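Local coordinates for Oxidored_FMN domain-containing protein ([Pseudomonas] geniculata N1, PDB 6L6J), which probably acts as an FMN- and [4Fe-4S]-containing amine oxidase that oxidises 6-hydroxypseudooxynicotine, and carries a bound ADP as well, at residues E39-R48 and N365-V373. Residues are numbered along the deposited sequence; the frame is centred on the assembly and turned at random.
Sequences EEMIAFRKAR and NPSAGEEHV
A buried salt bridge between R48 and E371, with apolar and CH-pi packing further along, fastens the loop 365-373 to the first helix of the FMN-binding barrel. NH1 of R48 reaches OE2 of E371 at 3.1 Å, nearly straight at 168°, staying in the guanidinium plane but meeting the carboxylate from above its plane. The two flat groups stand almost perpendicular. Bends at chi2 and chi3 fold the R48 chain back, laying its guanidinium over one face of the F44 ring, NH1 3.3 Å above the ring plane; the same NH1 also bonds F44 O at 2.7 Å. R48 NE bonds S323 O, and a water joins R48 NH2 to N365 ND2. With an alanine here, the E371 carboxylate is likely to lose its charged mate and the F44 ring the guanidinium stacked over it.

The helix, 38-51, follows the first strand of an eight-stranded TIM barrel, while the loop comes shortly after C362, the last cysteine ligand of the [4Fe-4S] cluster, so the contact joins the polypeptide leaving the cluster to the barrel wall. A type I turn, N365 to A368, starts the loop; N365 ND2 bonds I324 O. G369 N meets the edge of F44, 3.9 Å from CD1.

Further along, A43 CB packs on E371 CB at 3.6 Å, and a second water links E40 O to E371 OE1. A chi1 of 172° turns the H372 ring so that one face lies against E39 CB, a CH-pi contact 3.5 Å from the centroid; the E39 carboxylate itself pairs with R88.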
loop_
_atom_site.group_PDB
_atom_site.type_symbol
_atom_site.label_atom_id
_atom_site.label_comp_id
_atom_site.label_asym_id
_atom_site.label_seq_id
_atom_site.Cartn_x
_atom_site.Cartn_y
_atom_site.Cartn_z
ATOM N N GLU A 39 -8.496 8.116 -17.899
ATOM C CA GLU A 39 -8.051 9.480 -17.509
ATOM C C GLU A 39 -7.365 9.405 -16.140
ATOM O O GLU A 39 -6.353 10.130 -15.922
ATOM C CB GLU A 39 -9.236 10.442 -17.551
ATOM C CG GLU A 39 -9.744 10.703 -18.961
ATOM C CD GLU A 39 -8.853 11.615 -19.790
ATOM O OE1 GLU A 39 -8.798 11.422 -21.036
ATOM O OE2 GLU A 39 -8.211 12.524 -19.189
ATOM N N GLU A 40 -7.881 8.536 -15.270
ATOM C CA GLU A 40 -7.316 8.256 -13.919
ATOM C C GLU A 40 -5.880 7.726 -14.102
ATOM O O GLU A 40 -4.930 8.313 -13.539
ATOM C CB GLU A 40 -8.243 7.305 -13.154
ATOM C CG GLU A 40 -9.684 7.789 -13.108
ATOM C CD GLU A 40 -10.611 7.129 -12.095
ATOM O OE1 GLU A 40 -10.236 6.073 -11.519
ATOM O OE2 GLU A 40 -11.743 7.650 -11.925
ATOM N N MET A 41 -5.736 6.662 -14.888
ATOM C CA MET A 41 -4.447 6.028 -15.252
ATOM C C MET A 41 -3.479 7.070 -15.839
ATOM O O MET A 41 -2.365 7.201 -15.321
ATOM C CB MET A 41 -4.743 4.932 -16.268
ATOM C CG MET A 41 -3.536 4.208 -16.764
ATOM S SD MET A 41 -4.144 2.773 -17.676
ATOM C CE MET A 41 -4.458 1.672 -16.300
ATOM N N ILE A 42 -3.911 7.807 -16.867
ATOM C CA ILE A 42 -3.124 8.879 -17.540
ATOM C C ILE A 42 -2.621 9.866 -16.478
ATOM O O ILE A 42 -1.409 9.976 -16.335
ATOM C CB ILE A 42 -3.944 9.539 -18.672
ATOM C CG1 ILE A 42 -3.945 8.674 -19.934
ATOM C CG2 ILE A 42 -3.469 10.942 -18.990
ATOM C CD1 ILE A 42 -5.071 9.003 -20.917
ATOM N N ALA A 43 -3.511 10.541 -15.758
ATOM C CA ALA A 43 -3.185 11.568 -14.731
ATOM C C ALA A 43 -2.285 10.952 -13.638
ATOM O O ALA A 43 -1.339 11.615 -13.163
ATOM C CB ALA A 43 -4.470 12.130 -14.144
ATOM N N PHE A 44 -2.566 9.714 -13.236
ATOM C CA PHE A 44 -1.759 9.000 -12.221
ATOM C C PHE A 44 -0.330 8.909 -12.736
ATOM O O PHE A 44 0.542 9.431 -12.072
ATOM C CB PHE A 44 -2.321 7.615 -11.879
ATOM C CG PHE A 44 -1.581 6.970 -10.737
ATOM C CD1 PHE A 44 -1.935 7.240 -9.416
ATOM C CD2 PHE A 44 -0.489 6.137 -10.974
ATOM C CE1 PHE A 44 -1.224 6.683 -8.359
ATOM C CE2 PHE A 44 0.227 5.586 -9.917
ATOM C CZ PHE A 44 -0.143 5.862 -8.614
ATOM N N ARG A 45 -0.115 8.261 -13.875
ATOM C CA ARG A 45 1.238 7.968 -14.421
ATOM C C ARG A 45 1.945 9.284 -14.782
ATOM O O ARG A 45 3.103 9.453 -14.403
ATOM C CB ARG A 45 1.114 7.032 -15.626
ATOM C CG ARG A 45 0.433 5.701 -15.342
ATOM C CD ARG A 45 1.169 4.913 -14.297
ATOM N NE ARG A 45 0.460 3.700 -13.939
ATOM C CZ ARG A 45 0.782 2.884 -12.950
ATOM N NH1 ARG A 45 1.835 3.140 -12.198
ATOM N NH2 ARG A 45 0.058 1.798 -12.731
ATOM N N LYS A 46 1.261 10.213 -15.444
ATOM C CA LYS A 46 1.826 11.551 -15.793
ATOM C C LYS A 46 2.581 12.136 -14.582
ATOM O O LYS A 46 3.738 12.606 -14.751
ATOM C CB LYS A 46 0.736 12.509 -16.283
ATOM C CG LYS A 46 1.242 13.758 -16.999
ATOM C CD LYS A 46 0.122 14.708 -17.460
ATOM C CE LYS A 46 0.493 16.184 -17.412
ATOM N NZ LYS A 46 -0.617 17.025 -16.887
ATOM N N ALA A 47 1.972 12.107 -13.400
ATOM C CA ALA A 47 2.515 12.768 -12.192
ATOM C C ALA A 47 3.914 12.213 -11.869
ATOM O O ALA A 47 4.792 12.967 -11.352
ATOM C CB ALA A 47 1.567 12.596 -11.035
ATOM N N ARG A 48 4.131 10.931 -12.159
ATOM C CA ARG A 48 5.400 10.228 -11.817
ATOM C C ARG A 48 6.467 10.506 -12.895
ATOM O O ARG A 48 7.647 10.651 -12.539
ATOM C CB ARG A 48 5.074 8.760 -11.521
ATOM C CG ARG A 48 4.778 8.548 -10.046
ATOM C CD ARG A 48 3.422 7.961 -9.761
ATOM N NE ARG A 48 2.889 8.409 -8.492
ATOM C CZ ARG A 48 1.700 8.966 -8.330
ATOM N NH1 ARG A 48 0.905 9.165 -9.368
ATOM N NH2 ARG A 48 1.282 9.303 -7.119
ATOM N N ASN A 365 0.102 10.659 0.770
ATOM C CA ASN A 365 -0.141 11.514 -0.419
ATOM C C ASN A 365 -1.611 11.405 -0.824
ATOM O O ASN A 365 -1.938 10.637 -1.723
ATOM C CB ASN A 365 0.845 11.125 -1.529
ATOM C CG ASN A 365 0.614 11.830 -2.843
ATOM O OD1 ASN A 365 0.047 12.937 -2.884
ATOM N ND2 ASN A 365 1.012 11.168 -3.921
ATOM N N PRO A 366 -2.542 12.179 -0.209
ATOM C CA PRO A 366 -3.961 12.139 -0.599
ATOM C C PRO A 366 -4.250 12.263 -2.115
ATOM O O PRO A 366 -5.285 11.727 -2.561
ATOM C CB PRO A 366 -4.552 13.355 0.132
ATOM C CG PRO A 366 -3.677 13.483 1.364
ATOM C CD PRO A 366 -2.286 13.125 0.888
ATOM N N SER A 367 -3.338 12.913 -2.858
ATOM C CA SER A 367 -3.411 13.157 -4.323
ATOM C C SER A 367 -3.375 11.827 -5.091
ATOM O O SER A 367 -3.940 11.775 -6.218
ATOM C CB SER A 367 -2.295 14.086 -4.794
ATOM O OG SER A 367 -1.338 13.398 -5.596
ATOM N N ALA A 368 -2.725 10.798 -4.537
ATOM C CA ALA A 368 -2.589 9.468 -5.183
ATOM C C ALA A 368 -3.991 8.941 -5.484
ATOM O O ALA A 368 -4.728 8.741 -4.527
ATOM C CB ALA A 368 -1.821 8.501 -4.306
ATOM N N GLY A 369 -4.313 8.769 -6.773
ATOM C CA GLY A 369 -5.602 8.253 -7.274
ATOM C C GLY A 369 -6.689 9.316 -7.329
ATOM O O GLY A 369 -7.831 8.939 -7.650
ATOM N N GLU A 370 -6.354 10.574 -7.014
ATOM C CA GLU A 370 -7.271 11.744 -7.091
ATOM C C GLU A 370 -6.811 12.738 -8.169
ATOM O O GLU A 370 -7.448 13.827 -8.264
ATOM C CB GLU A 370 -7.309 12.517 -5.766
ATOM C CG GLU A 370 -7.824 11.732 -4.579
ATOM C CD GLU A 370 -9.180 11.093 -4.772
ATOM O OE1 GLU A 370 -10.134 11.811 -5.153
ATOM O OE2 GLU A 370 -9.266 9.854 -4.531
ATOM N N GLU A 371 -5.734 12.437 -8.905
ATOM C CA GLU A 371 -5.114 13.373 -9.895
ATOM C C GLU A 371 -6.192 13.849 -10.897
ATOM O O GLU A 371 -6.300 15.082 -11.136
ATOM C CB GLU A 371 -3.929 12.714 -10.620
ATOM C CG GLU A 371 -2.765 12.316 -9.716
ATOM C CD GLU A 371 -2.776 10.908 -9.115
ATOM O OE1 GLU A 371 -3.795 10.198 -9.190
ATOM O OE2 GLU A 371 -1.739 10.523 -8.542
ATOM N N HIS A 372 -7.003 12.914 -11.422
ATOM C CA HIS A 372 -8.100 13.190 -12.393
ATOM C C HIS A 372 -9.418 13.429 -11.658
ATOM O O HIS A 372 -10.043 14.427 -11.979
ATOM C CB HIS A 372 -8.269 12.061 -13.413
ATOM C CG HIS A 372 -9.477 12.260 -14.261
ATOM N ND1 HIS A 372 -9.473 13.092 -15.371
ATOM C CD2 HIS A 372 -10.750 11.799 -14.132
ATOM C CE1 HIS A 372 -10.684 13.099 -15.918
ATOM N NE2 HIS A 372 -11.489 12.313 -15.176
ATOM N N VAL A 373 -9.827 12.543 -10.743
ATOM C CA VAL A 373 -11.179 12.547 -10.096
ATOM C C VAL A 373 -11.418 13.894 -9.399
ATOM O O VAL A 373 -12.542 14.438 -9.470
ATOM C CB VAL A 373 -11.362 11.386 -9.094
ATOM C CG1 VAL A 373 -12.505 11.648 -8.126
ATOM C CG2 VAL A 373 -11.576 10.041 -9.781
HETATM O O HOH W 1 -5.660 9.804 -11.422
HETATM O O HOH W 2 -0.171 11.732 -6.940
#